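Local coordinates for aminotransferase, class V family protein (Trichomonas vaginalis, PDB 5F8V) that probably transfers the amino group of O-phospho-L-serine to 2-oxoglutarate with pyridoxal 5'-phosphate as cofactor, a step of L-serine biosynthesis, at residues A[302-316]-A[340-352]. Numbering follows the deposited sequence.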
loop_
_atom_site.group_PDB
_atom_site.type_symbol
_atom_site.label_atom_id
_atom_site.label_comp_id
_atom_site.label_asym_id
_atom_site.label_seq_id
_atom_site.Cartn_x
_atom_site.Cartn_y
_atom_site.Cartn_z
ATOM N N ARG A 302 23.083 -7.335 -12.745
ATOM C CA ARG A 302 23.806 -7.486 -11.490
ATOM C C ARG A 302 22.884 -8.003 -10.391
ATOM O O ARG A 302 23.369 -8.505 -9.391
ATOM C CB ARG A 302 24.408 -6.154 -11.020
ATOM C CG ARG A 302 25.408 -5.508 -11.976
ATOM C CD ARG A 302 25.563 -4.005 -11.727
ATOM N NE ARG A 302 24.250 -3.359 -11.731
ATOM C CZ ARG A 302 23.679 -2.721 -10.708
ATOM N NH1 ARG A 302 24.323 -2.511 -9.560
ATOM N NH2 ARG A 302 22.439 -2.245 -10.856
ATOM N N MET A 303 21.570 -7.840 -10.562
ATOM C CA MET A 303 20.579 -8.072 -9.510
ATOM C C MET A 303 19.901 -9.439 -9.599
ATOM O O MET A 303 19.569 -10.025 -8.575
ATOM C CB MET A 303 19.492 -6.993 -9.572
ATOM C CG MET A 303 19.962 -5.552 -9.383
ATOM S SD MET A 303 20.421 -5.155 -7.674
ATOM C CE MET A 303 22.184 -5.435 -7.767
ATOM N N ASN A 304 19.664 -9.924 -10.817
ATOM C CA ASN A 304 18.956 -11.184 -11.036
ATOM C C ASN A 304 19.723 -12.015 -12.052
ATOM O O ASN A 304 19.928 -11.585 -13.190
ATOM C CB ASN A 304 17.532 -10.918 -11.525
ATOM C CG ASN A 304 16.772 -9.951 -10.626
ATOM O OD1 ASN A 304 16.795 -8.736 -10.854
ATOM N ND2 ASN A 304 16.132 -10.479 -9.569
ATOM N N MET A 305 20.156 -13.198 -11.630
ATOM C CA MET A 305 21.030 -14.042 -12.419
ATOM C C MET A 305 20.327 -15.360 -12.678
ATOM O O MET A 305 20.521 -16.307 -11.921
ATOM C CB MET A 305 22.340 -14.270 -11.655
ATOM C CG MET A 305 23.230 -13.042 -11.652
ATOM S SD MET A 305 23.935 -12.603 -10.073
ATOM C CE MET A 305 22.643 -11.598 -9.357
ATOM N N PRO A 306 19.486 -15.419 -13.738
ATOM C CA PRO A 306 18.933 -16.720 -14.101
ATOM C C PRO A 306 20.022 -17.647 -14.625
ATOM O O PRO A 306 21.058 -17.192 -15.125
ATOM C CB PRO A 306 17.891 -16.407 -15.187
ATOM C CG PRO A 306 18.167 -15.018 -15.636
ATOM C CD PRO A 306 18.964 -14.325 -14.574
ATOM N N PHE A 307 19.801 -18.939 -14.446
ATOM C CA PHE A 307 20.650 -19.963 -15.046
ATOM C C PHE A 307 19.893 -21.280 -15.088
ATOM O O PHE A 307 18.935 -21.485 -14.348
ATOM C CB PHE A 307 22.006 -20.090 -14.333
ATOM C CG PHE A 307 21.926 -20.423 -12.864
ATOM C CD1 PHE A 307 21.683 -19.431 -11.918
ATOM C CD2 PHE A 307 22.162 -21.721 -12.417
ATOM C CE1 PHE A 307 21.646 -19.730 -10.566
ATOM C CE2 PHE A 307 22.119 -22.031 -11.063
ATOM C CZ PHE A 307 21.869 -21.037 -10.133
ATOM N N PHE A 308 20.313 -22.150 -15.991
ATOM C CA PHE A 308 19.555 -23.342 -16.326
ATOM C C PHE A 308 20.439 -24.564 -16.425
ATOM O O PHE A 308 21.656 -24.465 -16.552
ATOM C CB PHE A 308 18.842 -23.132 -17.660
ATOM C CG PHE A 308 17.831 -22.033 -17.634
ATOM C CD1 PHE A 308 16.493 -22.311 -17.395
ATOM C CD2 PHE A 308 18.214 -20.718 -17.858
ATOM C CE1 PHE A 308 15.553 -21.291 -17.366
ATOM C CE2 PHE A 308 17.284 -19.694 -17.821
ATOM C CZ PHE A 308 15.951 -19.980 -17.574
ATOM N N ARG A 309 19.790 -25.724 -16.397
ATOM C CA ARG A 309 20.415 -26.968 -16.842
ATOM C C ARG A 309 20.891 -26.716 -18.276
ATOM O O ARG A 309 20.323 -25.857 -18.955
ATOM C CB ARG A 309 19.402 -28.118 -16.842
ATOM C CG ARG A 309 18.933 -28.561 -15.469
ATOM C CD ARG A 309 17.792 -29.570 -15.524
ATOM N NE ARG A 309 16.655 -29.067 -16.303
ATOM C CZ ARG A 309 16.383 -29.371 -17.578
ATOM N NH1 ARG A 309 17.149 -30.214 -18.280
ATOM N NH2 ARG A 309 15.332 -28.812 -18.170
ATOM N N PRO A 310 21.908 -27.464 -18.752
ATOM C CA PRO A 310 22.515 -27.185 -20.069
ATOM C C PRO A 310 21.541 -26.979 -21.249
ATOM O O PRO A 310 21.812 -26.150 -22.130
ATOM C CB PRO A 310 23.398 -28.416 -20.304
ATOM C CG PRO A 310 23.754 -28.872 -18.938
ATOM C CD PRO A 310 22.504 -28.665 -18.137
ATOM N N ASP A 311 20.421 -27.705 -21.244
ATOM C CA ASP A 311 19.380 -27.589 -22.276
ATOM C C ASP A 311 18.069 -26.996 -21.735
ATOM O O ASP A 311 17.006 -27.163 -22.337
ATOM C CB ASP A 311 19.132 -28.965 -22.937
ATOM C CG ASP A 311 18.816 -30.079 -21.928
ATOM O OD1 ASP A 311 18.322 -29.780 -20.815
ATOM O OD2 ASP A 311 19.074 -31.265 -22.250
ATOM N N GLY A 312 18.152 -26.271 -20.620
ATOM C CA GLY A 312 16.958 -25.856 -19.876
ATOM C C GLY A 312 16.153 -24.702 -20.454
ATOM O O GLY A 312 15.011 -24.482 -20.037
ATOM N N TYR A 313 16.727 -23.953 -21.397
ATOM C CA TYR A 313 16.009 -22.819 -22.007
ATOM C C TYR A 313 14.820 -23.284 -22.848
ATOM O O TYR A 313 13.707 -22.794 -22.674
ATOM C CB TYR A 313 16.951 -21.941 -22.848
ATOM C CG TYR A 313 17.660 -20.859 -22.063
ATOM C CD1 TYR A 313 17.004 -19.674 -21.720
ATOM C CD2 TYR A 313 18.989 -21.007 -21.678
ATOM C CE1 TYR A 313 17.653 -18.666 -21.009
ATOM C CE2 TYR A 313 19.645 -20.013 -20.964
ATOM C CZ TYR A 313 18.975 -18.844 -20.630
ATOM O OH TYR A 313 19.647 -17.872 -19.927
ATOM N N GLU A 314 15.068 -24.247 -23.731
ATOM C CA GLU A 314 14.055 -24.765 -24.653
ATOM C C GLU A 314 13.484 -26.150 -24.277
ATOM O O GLU A 314 12.427 -26.523 -24.788
ATOM C CB GLU A 314 14.637 -24.782 -26.073
ATOM C CG GLU A 314 15.003 -23.384 -26.576
ATOM C CD GLU A 314 15.847 -23.390 -27.838
ATOM O OE1 GLU A 314 15.438 -24.032 -28.829
ATOM O OE2 GLU A 314 16.917 -22.734 -27.843
ATOM N N ASN A 315 14.163 -26.895 -23.395
ATOM C CA ASN A 315 13.704 -28.229 -22.949
ATOM C C ASN A 315 13.398 -28.249 -21.451
ATOM O O ASN A 315 14.282 -28.495 -20.638
ATOM C CB ASN A 315 14.751 -29.302 -23.286
ATOM C CG ASN A 315 15.134 -29.308 -24.754
ATOM O OD1 ASN A 315 16.193 -28.797 -25.135
ATOM N ND2 ASN A 315 14.269 -29.872 -25.590
ATOM N N LYS A 316 12.140 -27.996 -21.093
ATOM C CA LYS A 316 11.742 -27.865 -19.690
ATOM C C LYS A 316 11.628 -29.229 -19.003
ATOM O O LYS A 316 11.133 -30.194 -19.590
ATOM C CB LYS A 316 10.410 -27.102 -19.552
ATOM C CG LYS A 316 10.385 -25.711 -20.183
ATOM C CD LYS A 316 11.428 -24.759 -19.598
ATOM C CE LYS A 316 11.414 -23.406 -20.306
ATOM N NZ LYS A 316 12.657 -22.631 -20.038
ATOM N N VAL A 340 8.157 -19.255 -12.578
ATOM C CA VAL A 340 7.350 -20.340 -13.171
ATOM C C VAL A 340 7.267 -20.324 -14.706
ATOM O O VAL A 340 7.091 -21.370 -15.326
ATOM C CB VAL A 340 5.894 -20.369 -12.607
ATOM C CG1 VAL A 340 5.883 -20.723 -11.128
ATOM C CG2 VAL A 340 5.139 -19.054 -12.867
ATOM N N SER A 341 7.372 -19.137 -15.305
ATOM C CA SER A 341 7.302 -18.976 -16.767
ATOM C C SER A 341 8.486 -19.608 -17.508
ATOM O O SER A 341 8.349 -20.024 -18.656
ATOM C CB SER A 341 7.199 -17.482 -17.127
ATOM O OG SER A 341 8.361 -16.762 -16.727
ATOM N N VAL A 342 9.643 -19.667 -16.850
ATOM C CA VAL A 342 10.874 -20.165 -17.467
ATOM C C VAL A 342 11.435 -21.442 -16.824
ATOM O O VAL A 342 12.215 -22.143 -17.458
ATOM C CB VAL A 342 11.963 -19.060 -17.504
ATOM C CG1 VAL A 342 11.507 -17.906 -18.397
ATOM C CG2 VAL A 342 12.313 -18.540 -16.103
ATOM N N GLY A 343 11.043 -21.746 -15.585
ATOM C CA GLY A 343 11.660 -22.840 -14.835
ATOM C C GLY A 343 13.131 -22.559 -14.542
ATOM O O GLY A 343 13.585 -21.413 -14.589
ATOM N N GLY A 344 13.876 -23.620 -14.263
ATOM C CA GLY A 344 15.303 -23.516 -13.969
ATOM C C GLY A 344 15.572 -22.738 -12.699
ATOM O O GLY A 344 14.780 -22.795 -11.750
ATOM N N PHE A 345 16.675 -21.983 -12.695
ATOM C CA PHE A 345 17.198 -21.376 -11.462
ATOM C C PHE A 345 17.452 -19.880 -11.596
ATOM O O PHE A 345 17.722 -19.392 -12.690
ATOM C CB PHE A 345 18.488 -22.084 -11.056
ATOM C CG PHE A 345 18.497 -23.543 -11.404
ATOM C CD1 PHE A 345 17.616 -24.411 -10.778
ATOM C CD2 PHE A 345 19.354 -24.043 -12.382
ATOM C CE1 PHE A 345 17.601 -25.757 -11.107
ATOM C CE2 PHE A 345 19.340 -25.388 -12.715
ATOM C CZ PHE A 345 18.464 -26.245 -12.076
ATOM N N ARG A 346 17.386 -19.166 -10.474
ATOM C CA ARG A 346 17.685 -17.732 -10.453
ATOM C C ARG A 346 18.218 -17.292 -9.096
ATOM O O ARG A 346 17.549 -17.472 -8.073
ATOM C CB ARG A 346 16.427 -16.929 -10.819
ATOM C CG ARG A 346 16.627 -15.417 -10.948
ATOM C CD ARG A 346 15.330 -14.666 -11.259
ATOM N NE ARG A 346 14.226 -15.063 -10.386
ATOM C CZ ARG A 346 13.004 -14.531 -10.391
ATOM N NH1 ARG A 346 12.686 -13.515 -11.194
ATOM N NH2 ARG A 346 12.090 -15.007 -9.553
ATOM N N ALA A 347 19.424 -16.725 -9.088
ATOM C CA ALA A 347 19.939 -16.048 -7.902
ATOM C C ALA A 347 19.559 -14.582 -8.019
ATOM O O ALA A 347 19.986 -13.903 -8.959
ATOM C CB ALA A 347 21.447 -16.188 -7.811
ATOM N N SER A 348 18.734 -14.113 -7.087
ATOM C CA SER A 348 18.429 -12.693 -6.944
ATOM C C SER A 348 19.255 -12.182 -5.770
ATOM O O SER A 348 19.155 -12.728 -4.674
ATOM C CB SER A 348 16.933 -12.485 -6.708
ATOM O OG SER A 348 16.171 -12.968 -7.797
ATOM N N CYS A 349 20.097 -11.175 -6.027
ATOM C CA CYS A 349 21.077 -10.656 -5.060
ATOM C C CYS A 349 21.053 -9.134 -5.067
ATOM O O CYS A 349 21.793 -8.483 -5.805
ATOM C CB CYS A 349 22.495 -11.133 -5.396
ATOM S SG CYS A 349 22.680 -12.929 -5.517
ATOM N N TYR A 350 20.184 -8.572 -4.238
ATOM C CA TYR A 350 20.032 -7.128 -4.159
ATOM C C TYR A 350 21.076 -6.586 -3.190
ATOM O O TYR A 350 21.964 -7.328 -2.760
ATOM C CB TYR A 350 18.603 -6.787 -3.743
ATOM C CG TYR A 350 17.566 -7.369 -4.676
ATOM C CD1 TYR A 350 17.401 -6.856 -5.956
ATOM C CD2 TYR A 350 16.750 -8.431 -4.281
ATOM C CE1 TYR A 350 16.453 -7.377 -6.824
ATOM C CE2 TYR A 350 15.803 -8.964 -5.142
ATOM C CZ TYR A 350 15.653 -8.424 -6.412
ATOM O OH TYR A 350 14.719 -8.925 -7.290
ATOM N N ASN A 351 20.986 -5.296 -2.869
ATOM C CA ASN A 351 21.937 -4.633 -1.967
ATOM C C ASN A 351 22.228 -5.435 -0.705
ATOM O O ASN A 351 23.389 -5.696 -0.376
ATOM C CB ASN A 351 21.417 -3.237 -1.577
ATOM C CG ASN A 351 21.470 -2.234 -2.726
ATOM O OD1 ASN A 351 22.028 -2.503 -3.800
ATOM N ND2 ASN A 351 20.874 -1.063 -2.503
ATOM N N ALA A 352 21.166 -5.868 -0.033
ATOM C CA ALA A 352 21.273 -6.510 1.278
ATOM C C ALA A 352 21.691 -7.990 1.219
ATOM O O ALA A 352 21.811 -8.621 2.264
ATOM C CB ALA A 352 19.958 -6.376 2.026
#
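Met-303 lays its flexible thioether against Tyr-350, SD 3.9 Å from CD1 in an oblique Met-aromatic contact, while its carbonyl O accepts a nearly straight bond from Cys-349 N. An amide suits the next position, since both N-H groups of Asn-304 ND2 are used in its own plane: one reaches Tyr-350 OH at 3.1 Å (168°), the other bends more to Ser-348 OG. This buried cluster is tied to strand 156-157 by Asn-156 at OD1, and to Ala-11 O by Tyr-350 OH. Met-305 pairs with Ala-347 through two backbone bonds; its bent chain brings CE to 4.0 Å from Cys-349 CB. Strands 304-307 and 345-348 run antiparallel in the small C-terminal domain of this fold-type I aminotransferase, packing Met-305 on helix 267-286, Phe-307 and Phe-345 on 318-329, and short Ala-347 on Leu-361 of 355-367. Pro-306, lacking an N-H, fits a non-hydrogen-bonded pair opposite Arg-346. With CG between backbone N and carbonyl carbon (chi1 58°), Phe-307 lays its ring across the neighbouring strand, Phe-345 CB over one face, 3.7 Å from the centroid; the two rings meet obliquely. Phe-308 sends CE1 toward Val-342 O, near the ring plane, and CD1 to 3.8 Å from CA of Gly-344, whose positive phi (64°) favours glycine. Last, long Lys-316, bent at chi2, gathers three carbonyls round its ammonium: NZ bonds Val-342 O at 2.7 Å, plus those of Gly-312 and Tyr-313, holding the turn region to 340-352.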